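Solute-binding protein Csal_2479 (Chromohalobacter salexigens, PDB 4P1L) binds D-glucuronate in the periplasm and probably hands it to a tripartite ATP-independent (TRAP) permease for transport into the cytoplasm. Local coordinates at residues A[106-111]-A[231-236]; A[120-125]-A[319-324]; A[144-149]-A[205-210]. All coordinates share one frame; numbering follows the deposited sequence. Where two conformers were deposited one is given.

Contact 1: A[106-111]-A[231-236]; sequences FIFKSP and ILPECL. With BDP (beta-D-glucopyranuronic acid), chain C.
Ile231 reaches into the bend of 106-111, and its side chain can be followed outward branch by branch. CB sits against CB of Phe108 at 4.0 Å. From there CG2, anti to the backbone N (chi1 of CG1 -71°), touches both CB of Phe108 and CA of Pro111. The other branch runs out to CD1, which ends 3.5 Å from O of Phe108 and 3.7 Å from C of Ser110, with CD of the Pro111 ring beside it, so the tip is lodged among backbone atoms as the loop turns into helix 111-118. The Phe108 ring turns to the backbone of Ile231: its CD2 edge meets O of Ile231 close to the ring plane, 3.3 Å away, while CE2 reaches CD of Pro233. Met114 of helix 111-118 touches Phe108, Ile231 and Pro233 alike. Water 1 accepts from N of Phe108 at 2.9 Å and, weakly, from N of Ile231. Three residues on, where strand 234-239 begins, Glu234 takes the O2 hydroxyl of D-glucuronate on OE2 at 2.6 Å; Asn88 donates to the same OE2 of Glu234 and Asn86 to its OE1. The contact itself is apolar; the sugar is met farther along the same segment, by Glu234. O of Ile231 is buried with no hydrogen-bond partner, and the aromatic C-H edge of Phe108 gives it at most a weakly favourable neighbour.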
loop_
_atom_site.group_PDB
_atom_site.type_symbol
_atom_site.label_atom_id
_atom_site.label_comp_id
_atom_site.label_asym_id
_atom_site.label_seq_id
_atom_site.Cartn_x
_atom_site.Cartn_y
_atom_site.Cartn_z
ATOM N N PHE A 106 4.830 1.166 -12.172
ATOM C CA PHE A 106 4.156 1.966 -13.211
ATOM C C PHE A 106 2.949 1.297 -13.871
ATOM O O PHE A 106 2.504 1.727 -14.930
ATOM C CB PHE A 106 5.179 2.409 -14.292
ATOM C CG PHE A 106 6.333 3.195 -13.735
ATOM C CD1 PHE A 106 6.190 4.552 -13.444
ATOM C CD2 PHE A 106 7.562 2.587 -13.467
ATOM C CE1 PHE A 106 7.240 5.271 -12.929
ATOM C CE2 PHE A 106 8.614 3.325 -12.949
ATOM C CZ PHE A 106 8.454 4.645 -12.670
ATOM N N ILE A 107 2.375 0.264 -13.272
ATOM C CA ILE A 107 1.249 -0.378 -13.928
ATOM C C ILE A 107 0.037 0.565 -13.992
ATOM O O ILE A 107 -0.737 0.514 -14.943
ATOM C CB ILE A 107 0.880 -1.745 -13.312
ATOM C CG1 ILE A 107 -0.041 -2.467 -14.294
ATOM C CG2 ILE A 107 0.307 -1.601 -11.900
ATOM C CD1 ILE A 107 -0.199 -3.915 -14.001
ATOM N N PHE A 108 -0.125 1.414 -12.976
ATOM C CA PHE A 108 -1.180 2.435 -12.971
ATOM C C PHE A 108 -0.589 3.797 -13.360
ATOM O O PHE A 108 0.506 4.139 -12.926
ATOM C CB PHE A 108 -1.837 2.561 -11.585
ATOM C CG PHE A 108 -2.602 1.339 -11.158
ATOM C CD1 PHE A 108 -3.749 0.951 -11.839
ATOM C CD2 PHE A 108 -2.151 0.561 -10.110
ATOM C CE1 PHE A 108 -4.443 -0.169 -11.463
ATOM C CE2 PHE A 108 -2.838 -0.562 -9.730
ATOM C CZ PHE A 108 -3.983 -0.935 -10.424
ATOM N N LYS A 109 -1.325 4.573 -14.169
ATOM C CA LYS A 109 -0.875 5.885 -14.609
ATOM C C LYS A 109 -1.092 6.945 -13.511
ATOM O O LYS A 109 -0.368 7.945 -13.439
ATOM C CB LYS A 109 -1.631 6.299 -15.883
ATOM C CG LYS A 109 -1.271 5.487 -17.115
ATOM C CD LYS A 109 -1.972 5.998 -18.370
ATOM C CE LYS A 109 -1.599 5.152 -19.597
ATOM N NZ LYS A 109 -2.286 5.647 -20.842
ATOM N N SER A 110 -2.099 6.737 -12.674
ATOM C CA SER A 110 -2.377 7.665 -11.589
ATOM C C SER A 110 -3.237 6.987 -10.532
ATOM O O SER A 110 -3.852 5.948 -10.795
ATOM C CB SER A 110 -3.116 8.906 -12.121
ATOM O OG SER A 110 -4.398 8.568 -12.598
ATOM N N PRO A 111 -3.313 7.584 -9.337
ATOM C CA PRO A 111 -4.208 6.993 -8.337
ATOM C C PRO A 111 -5.661 6.987 -8.800
ATOM O O PRO A 111 -6.431 6.068 -8.465
ATOM C CB PRO A 111 -4.012 7.895 -7.116
ATOM C CG PRO A 111 -2.570 8.345 -7.249
ATOM C CD PRO A 111 -2.391 8.569 -8.756
ATOM N N ILE A 231 1.850 2.518 -7.377
ATOM C CA ILE A 231 0.576 3.009 -6.937
ATOM C C ILE A 231 -0.149 1.754 -6.430
ATOM O O ILE A 231 -0.690 0.948 -7.207
ATOM C CB ILE A 231 -0.171 3.697 -8.086
ATOM C CG1 ILE A 231 0.522 5.026 -8.410
ATOM C CG2 ILE A 231 -1.601 3.919 -7.714
ATOM C CD1 ILE A 231 0.136 5.606 -9.764
ATOM N N LEU A 232 -0.090 1.565 -5.116
ATOM C CA LEU A 232 -0.535 0.334 -4.500
ATOM C C LEU A 232 -1.915 0.542 -3.861
ATOM O O LEU A 232 -2.097 1.409 -2.986
ATOM C CB LEU A 232 0.483 -0.123 -3.464
ATOM C CG LEU A 232 1.766 -0.746 -4.073
ATOM C CD1 LEU A 232 2.868 -0.868 -3.021
ATOM C CD2 LEU A 232 1.425 -2.119 -4.668
ATOM N N PRO A 233 -2.915 -0.254 -4.288
ATOM C CA PRO A 233 -4.146 -0.247 -3.511
ATOM C C PRO A 233 -3.909 -0.833 -2.127
ATOM O O PRO A 233 -2.934 -1.572 -1.937
ATOM C CB PRO A 233 -5.090 -1.176 -4.317
ATOM C CG PRO A 233 -4.522 -1.219 -5.674
ATOM C CD PRO A 233 -3.009 -1.167 -5.442
ATOM N N GLU A 234 -4.790 -0.523 -1.177
ATOM C CA GLU A 234 -4.860 -1.231 0.090
ATOM C C GLU A 234 -6.287 -1.745 0.299
ATOM O O GLU A 234 -7.242 -1.125 -0.164
ATOM C CB GLU A 234 -4.469 -0.313 1.245
ATOM C CG GLU A 234 -3.178 0.466 0.995
ATOM C CD GLU A 234 -2.461 0.884 2.279
ATOM O OE1 GLU A 234 -3.114 0.895 3.360
ATOM O OE2 GLU A 234 -1.253 1.204 2.188
ATOM N N CYS A 235 -6.443 -2.890 0.963
ATOM C CA CYS A 235 -7.769 -3.405 1.229
ATOM C C CYS A 235 -8.160 -3.126 2.652
ATOM O O CYS A 235 -7.311 -3.007 3.538
ATOM C CB CYS A 235 -7.857 -4.911 0.970
ATOM S SG CYS A 235 -6.758 -5.926 1.996
ATOM N N LEU A 236 -9.468 -3.048 2.857
ATOM C CA LEU A 236 -10.098 -3.241 4.155
ATOM C C LEU A 236 -10.727 -4.617 4.056
ATOM O O LEU A 236 -11.627 -4.826 3.235
ATOM C CB LEU A 236 -11.150 -2.177 4.437
ATOM C CG LEU A 236 -12.053 -2.387 5.644
ATOM C CD1 LEU A 236 -11.281 -2.749 6.879
ATOM C CD2 LEU A 236 -12.862 -1.126 5.876
HETATM C C1 BDP C . 2.767 2.583 3.437
HETATM C C2 BDP C . 1.647 1.561 3.565
HETATM C C3 BDP C . 1.899 0.709 4.750
HETATM C C4 BDP C . 3.222 0.039 4.551
HETATM C C5 BDP C . 4.350 1.088 4.365
HETATM C C6 BDP C . 5.717 0.454 4.114
HETATM O O2 BDP C . 0.450 2.300 3.743
HETATM O O3 BDP C . 0.834 -0.379 4.730
HETATM O O4 BDP C . 3.529 -0.805 5.674
HETATM O O5 BDP C . 4.031 1.915 3.290
HETATM O O6A BDP C . 6.505 1.090 3.341
HETATM O O1 BDP C . 2.565 3.354 2.304
HETATM O O6B BDP C . 6.037 -0.589 4.720
HETATM O O HOH W 1 1.526 1.773 -10.562
#

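Contact 2: A[120-125]-A[319-324]; sequences GEIGER and TDIQDA
Arg125 and Asp320 both carry CG anti to their carbonyl carbons (chi1 near -73° in both), which sends the two side chains toward each other across the gap between their helices. A bend at chi3 of Arg125 then turns the guanidinium end-on to the carboxylate. NH1 and NH2 both donate to the single oxygen OD2 of Asp320, each at 2.9 Å. That oxygen lies in the guanidinium plane, but the two flat groups stand nearly perpendicular, 87° apart, and OD2 is approached on its anti side. The same guanidinium holds Glu121 side-on, one turn back on its own helix: NE gives to OE2 at 2.8 Å, and NH2 gives to OE1 in a straighter bond at 2.9 Å that uses the syn lone pair. Arg125 is therefore the centre of a three-residue salt-bridge network, with NH2 serving both acids and the positive charge probably easing the closeness of two carboxylates. A lysine in its place would probably be unable to hold both acids in this two-pronged way, leaving Glu121 or Asp320 without its mate. The network bridges two nearly antiparallel helices, 121-132 and the C-terminal 315-323, whose segment axes come no closer than 11.3 Å and lie at an angle of 154°. Ile122 fills part of that distance: CG2 packs on CG1 of Ile321 at 3.8 Å, and CD1 lies 3.9 Å from O of Asp320 and more loosely against CB of Ala324. Below this surface contact, Ile117 of helix 111-118 touches Ile122, Ile321 and Ala324.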
loop_
_atom_site.group_PDB
_atom_site.type_symbol
_atom_site.label_atom_id
_atom_site.label_comp_id
_atom_site.label_asym_id
_atom_site.label_seq_id
_atom_site.Cartn_x
_atom_site.Cartn_y
_atom_site.Cartn_z
ATOM N N GLY A 120 -14.149 -1.397 -10.162
ATOM C CA GLY A 120 -14.881 -2.110 -11.185
ATOM C C GLY A 120 -14.578 -3.594 -11.207
ATOM O O GLY A 120 -14.127 -4.188 -10.213
ATOM N N GLU A 121 -14.823 -4.198 -12.364
ATOM C CA GLU A 121 -14.734 -5.650 -12.498
ATOM C C GLU A 121 -13.339 -6.186 -12.221
ATOM O O GLU A 121 -13.189 -7.249 -11.634
ATOM C CB GLU A 121 -15.197 -6.090 -13.897
ATOM C CG GLU A 121 -15.131 -7.587 -14.115
ATOM C CD GLU A 121 -13.762 -8.077 -14.594
ATOM O OE1 GLU A 121 -13.065 -7.352 -15.351
ATOM O OE2 GLU A 121 -13.383 -9.214 -14.215
ATOM N N ILE A 122 -12.313 -5.456 -12.632
ATOM C CA ILE A 122 -10.945 -5.895 -12.392
ATOM C C ILE A 122 -10.690 -6.000 -10.872
ATOM O O ILE A 122 -10.081 -6.963 -10.401
ATOM C CB ILE A 122 -9.959 -4.947 -13.078
ATOM C CG1 ILE A 122 -10.020 -5.133 -14.587
ATOM C CG2 ILE A 122 -8.544 -5.162 -12.572
ATOM C CD1 ILE A 122 -9.194 -4.111 -15.360
ATOM N N GLY A 123 -11.185 -5.037 -10.100
ATOM C CA GLY A 123 -11.041 -5.118 -8.654
ATOM C C GLY A 123 -11.659 -6.392 -8.083
ATOM O O GLY A 123 -11.153 -6.970 -7.106
ATOM N N GLU A 124 -12.756 -6.844 -8.682
ATOM C CA GLU A 124 -13.426 -8.053 -8.198
ATOM C C GLU A 124 -12.542 -9.280 -8.388
ATOM O O GLU A 124 -12.574 -10.201 -7.578
ATOM C CB GLU A 124 -14.777 -8.266 -8.894
ATOM C CG GLU A 124 -15.911 -7.408 -8.354
ATOM C CD GLU A 124 -16.259 -7.717 -6.894
ATOM O OE1 GLU A 124 -16.162 -8.891 -6.467
ATOM O OE2 GLU A 124 -16.619 -6.768 -6.170
ATOM N N ARG A 125 -11.760 -9.309 -9.464
ATOM C CA ARG A 125 -10.847 -10.429 -9.673
ATOM C C ARG A 125 -9.821 -10.479 -8.525
ATOM O O ARG A 125 -9.365 -11.553 -8.141
ATOM C CB ARG A 125 -10.085 -10.281 -10.981
ATOM C CG ARG A 125 -10.901 -10.502 -12.203
ATOM C CD ARG A 125 -10.021 -10.428 -13.438
ATOM N NE ARG A 125 -10.589 -9.544 -14.451
ATOM C CZ ARG A 125 -10.013 -9.253 -15.614
ATOM N NH1 ARG A 125 -8.841 -9.792 -15.931
ATOM N NH2 ARG A 125 -10.616 -8.424 -16.460
ATOM N N THR A 319 -2.570 -7.071 -18.912
ATOM C CA THR A 319 -2.967 -6.336 -20.109
ATOM C C THR A 319 -4.327 -5.665 -19.947
ATOM O O THR A 319 -4.535 -4.572 -20.487
ATOM C CB THR A 319 -2.920 -7.217 -21.387
ATOM O OG1 THR A 319 -3.836 -8.293 -21.262
ATOM C CG2 THR A 319 -1.554 -7.794 -21.590
ATOM N N ASP A 320 -5.232 -6.258 -19.159
ATOM C CA ASP A 320 -6.530 -5.624 -18.947
ATOM C C ASP A 320 -6.353 -4.307 -18.165
ATOM O O ASP A 320 -6.993 -3.300 -18.471
ATOM C CB ASP A 320 -7.518 -6.542 -18.227
ATOM C CG ASP A 320 -8.072 -7.670 -19.128
ATOM O OD1 ASP A 320 -7.900 -7.621 -20.367
ATOM O OD2 ASP A 320 -8.685 -8.611 -18.574
ATOM N N ILE A 321 -5.471 -4.308 -17.165
ATOM C CA ILE A 321 -5.224 -3.103 -16.399
ATOM C C ILE A 321 -4.573 -2.038 -17.290
ATOM O O ILE A 321 -4.945 -0.861 -17.249
ATOM C CB ILE A 321 -4.361 -3.402 -15.163
ATOM C CG1 ILE A 321 -5.196 -4.184 -14.135
ATOM C CG2 ILE A 321 -3.823 -2.093 -14.557
ATOM C CD1 ILE A 321 -4.355 -4.874 -13.046
ATOM N N GLN A 322 -3.591 -2.438 -18.091
ATOM C CA GLN A 322 -2.933 -1.499 -18.979
ATOM C C GLN A 322 -3.936 -0.934 -19.992
ATOM O O GLN A 322 -3.975 0.269 -20.234
ATOM C CB GLN A 322 -1.796 -2.160 -19.730
ATOM C CG GLN A 322 -0.654 -2.669 -18.845
ATOM C CD GLN A 322 0.362 -3.464 -19.649
ATOM O OE1 GLN A 322 0.001 -4.276 -20.511
ATOM N NE2 GLN A 322 1.636 -3.221 -19.385
ATOM N N ASP A 323 -4.742 -1.810 -20.571
ATOM C CA ASP A 323 -5.674 -1.407 -21.608
ATOM C C ASP A 323 -6.754 -0.483 -21.050
ATOM O O ASP A 323 -7.261 0.378 -21.767
ATOM C CB ASP A 323 -6.307 -2.629 -22.280
ATOM C CG ASP A 323 -5.311 -3.410 -23.148
ATOM O OD1 ASP A 323 -4.169 -2.952 -23.329
ATOM O OD2 ASP A 323 -5.685 -4.487 -23.651
ATOM N N ALA A 324 -7.058 -0.605 -19.759
ATOM C CA ALA A 324 -8.152 0.167 -19.177
ATOM C C ALA A 324 -7.741 1.622 -18.947
ATOM O O ALA A 324 -8.543 2.428 -18.464
ATOM C CB ALA A 324 -8.620 -0.457 -17.853
#

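Contact 3: A[144-149]-A[205-210]; sequences GARSLY and AENNYP. With BDP (beta-D-glucopyranuronic acid), chain C.
Arg146 and Asn207 meet the sugar from adjoining strands. NH2 of Arg146 gives a straight bond to carboxylate oxygen O6A of D-glucuronate (2.9 Å, 169°), and NH1 gives a more bent one to ring oxygen O5. Asn207 uses both ends of its amide: OD1 accepts from the anomeric hydroxyl O1 at 2.7 Å, while ND2 donates to O5. ND2 of Asn208 adds a weak bond to O1.

Behind these, Glu206 grips Arg146 side-on, OE1 taking NE at 2.9 Å and OE2 taking NH2 from above the carboxylate plane. A bend at chi3 (67°) turns the arginine's guanidinium so that Glu206 and the sugar carboxylate share its edge, with the Asn207 amide over one face. His229 binds OE1 in turn.

The frame is an antiparallel ladder in which 204-207 is the edge strand beside 146-150, closed by hydrogen-bonded pairs Ser147-Asn207 and Tyr149-Ala205. The Tyr149 ring folds back over it with O of Ala205 above its centre, 3.7 Å from the plane. Water 2 joins OH of Tyr149, O of Glu206 and ND2 of Asn207, and His217 holds the same hydroxyl. Asn208 N-caps helix 209-214 through OD1 to N of Ser211, and N of Asn208 donates to OD1 of Asn207 at 2.9 Å.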
loop_
_atom_site.group_PDB
_atom_site.type_symbol
_atom_site.label_atom_id
_atom_site.label_comp_id
_atom_site.label_asym_id
_atom_site.label_seq_id
_atom_site.Cartn_x
_atom_site.Cartn_y
_atom_site.Cartn_z
ATOM N N GLY A 144 -1.848 6.707 -2.655
ATOM C CA GLY A 144 -1.119 7.618 -3.525
ATOM C C GLY A 144 -0.085 6.896 -4.380
ATOM O O GLY A 144 -0.201 5.697 -4.691
ATOM N N ALA A 145 0.933 7.649 -4.752
ATOM C CA ALA A 145 2.097 7.116 -5.428
ATOM C C ALA A 145 3.324 7.154 -4.507
ATOM O O ALA A 145 3.535 8.114 -3.748
ATOM C CB ALA A 145 2.357 7.902 -6.695
ATOM N N ARG A 146 4.124 6.102 -4.580
ATOM C CA ARG A 146 5.379 6.025 -3.827
ATOM C C ARG A 146 6.556 6.554 -4.644
ATOM O O ARG A 146 6.725 6.206 -5.823
ATOM C CB ARG A 146 5.685 4.587 -3.409
ATOM C CG ARG A 146 4.529 3.921 -2.616
ATOM C CD ARG A 146 4.739 2.443 -2.401
ATOM N NE ARG A 146 5.867 2.098 -1.527
ATOM C CZ ARG A 146 5.776 1.777 -0.238
ATOM N NH1 ARG A 146 4.612 1.764 0.383
ATOM N NH2 ARG A 146 6.878 1.478 0.443
ATOM N N SER A 147 7.378 7.379 -4.005
ATOM C CA SER A 147 8.566 7.947 -4.634
ATOM C C SER A 147 9.809 7.761 -3.774
ATOM O O SER A 147 9.729 7.587 -2.541
ATOM C CB SER A 147 8.346 9.442 -4.918
ATOM O OG SER A 147 7.350 9.623 -5.900
ATOM N N LEU A 148 10.963 7.822 -4.428
ATOM C CA LEU A 148 12.255 7.644 -3.770
ATOM C C LEU A 148 12.649 8.824 -2.913
ATOM O O LEU A 148 12.572 9.980 -3.346
ATOM C CB LEU A 148 13.388 7.490 -4.792
ATOM C CG LEU A 148 13.546 6.240 -5.622
ATOM C CD1 LEU A 148 14.633 6.472 -6.698
ATOM C CD2 LEU A 148 13.907 5.063 -4.738
ATOM N N TYR A 149 13.143 8.530 -1.724
ATOM C CA TYR A 149 13.842 9.539 -0.955
ATOM C C TYR A 149 15.158 9.028 -0.407
ATOM O O TYR A 149 15.283 7.842 -0.127
ATOM C CB TYR A 149 12.969 10.079 0.167
ATOM C CG TYR A 149 12.220 9.063 1.010
ATOM C CD1 TYR A 149 12.789 8.507 2.159
ATOM C CD2 TYR A 149 10.915 8.722 0.703
ATOM C CE1 TYR A 149 12.060 7.640 2.961
ATOM C CE2 TYR A 149 10.182 7.848 1.499
ATOM C CZ TYR A 149 10.759 7.292 2.612
ATOM O OH TYR A 149 10.002 6.431 3.393
ATOM N N ALA A 205 14.712 5.176 1.022
ATOM C CA ALA A 205 13.560 4.286 0.988
ATOM C C ALA A 205 12.580 4.922 0.000
ATOM O O ALA A 205 12.949 5.830 -0.732
ATOM C CB ALA A 205 12.938 4.135 2.393
ATOM N N GLU A 206 11.335 4.465 -0.035
ATOM C CA GLU A 206 10.391 5.027 -0.966
ATOM C C GLU A 206 8.978 4.915 -0.409
ATOM O O GLU A 206 8.617 3.927 0.238
ATOM C CB GLU A 206 10.536 4.369 -2.351
ATOM C CG GLU A 206 10.639 2.858 -2.344
ATOM C CD GLU A 206 9.289 2.144 -2.155
ATOM O OE1 GLU A 206 8.342 2.408 -2.927
ATOM O OE2 GLU A 206 9.197 1.281 -1.254
ATOM N N ASN A 207 8.169 5.948 -0.637
ATOM C CA ASN A 207 6.825 5.982 -0.083
ATOM C C ASN A 207 6.085 7.222 -0.548
ATOM O O ASN A 207 6.653 8.096 -1.221
ATOM C CB ASN A 207 6.854 5.914 1.461
ATOM C CG ASN A 207 5.835 4.957 2.001
ATOM O OD1 ASN A 207 4.640 5.000 1.611
ATOM N ND2 ASN A 207 6.278 4.031 2.839
ATOM N N ASN A 208 4.814 7.276 -0.171
ATOM C CA ASN A 208 3.963 8.429 -0.412
ATOM C C ASN A 208 4.254 9.520 0.602
ATOM O O ASN A 208 4.987 9.293 1.570
ATOM C CB ASN A 208 2.500 8.012 -0.358
ATOM C CG ASN A 208 2.161 7.241 0.923
ATOM O OD1 ASN A 208 2.492 7.661 2.030
ATOM N ND2 ASN A 208 1.516 6.095 0.755
ATOM N N TYR A 209 3.700 10.706 0.379
ATOM C CA TYR A 209 3.962 11.825 1.272
ATOM C C TYR A 209 3.528 11.555 2.732
ATOM O O TYR A 209 4.311 11.771 3.687
ATOM C CB TYR A 209 3.315 13.086 0.730
ATOM C CG TYR A 209 4.067 13.809 -0.379
ATOM C CD1 TYR A 209 5.359 14.267 -0.204
ATOM C CD2 TYR A 209 3.444 14.065 -1.596
ATOM C CE1 TYR A 209 6.032 14.954 -1.244
ATOM C CE2 TYR A 209 4.097 14.749 -2.631
ATOM C CZ TYR A 209 5.384 15.197 -2.443
ATOM O OH TYR A 209 6.031 15.882 -3.464
ATOM N N PRO A 210 2.305 11.047 2.929
ATOM C CA PRO A 210 1.917 10.887 4.332
ATOM C C PRO A 210 2.773 9.917 5.106
ATOM O O PRO A 210 2.996 10.164 6.290
ATOM C CB PRO A 210 0.460 10.446 4.258
ATOM C CG PRO A 210 -0.015 10.992 2.945
ATOM C CD PRO A 210 1.170 10.833 2.024
HETATM C C1 BDP C . 2.767 2.583 3.437
HETATM C C2 BDP C . 1.647 1.561 3.565
HETATM C C3 BDP C . 1.899 0.709 4.750
HETATM C C4 BDP C . 3.222 0.039 4.551
HETATM C C5 BDP C . 4.350 1.088 4.365
HETATM C C6 BDP C . 5.717 0.454 4.114
HETATM O O2 BDP C . 0.450 2.300 3.743
HETATM O O3 BDP C . 0.834 -0.379 4.730
HETATM O O4 BDP C . 3.529 -0.805 5.674
HETATM O O5 BDP C . 4.031 1.915 3.290
HETATM O O6A BDP C . 6.505 1.090 3.341
HETATM O O1 BDP C . 2.565 3.354 2.304
HETATM O O6B BDP C . 6.037 -0.589 4.720
HETATM O O HOH W 2 9.139 3.781 3.153
#

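From the N terminus, the chain first passes 106-111 and then 120-125, so contacts 1 and 2 both open before 144-149 starts contact 3. Contact 3 closes first, at 205-210, nested inside the other two loops, and joins neighbouring strands of the four-stranded sheet. Contact 1 closes next, at 231-236, where the chain leaves strand 223-230 of that sheet for strand 234-239 of the five-stranded one. Contact 2 closes last, at 319-324, and crosses contact 1, bringing the C-terminal helix onto helix 121-132. Contacts 1 and 3 share the ligand and pack through Ile231 on Ala145; Phe108 and Ile107 rest on Ile321, whereas contacts 2 and 3 stay about 13 Å apart at their nearest atoms.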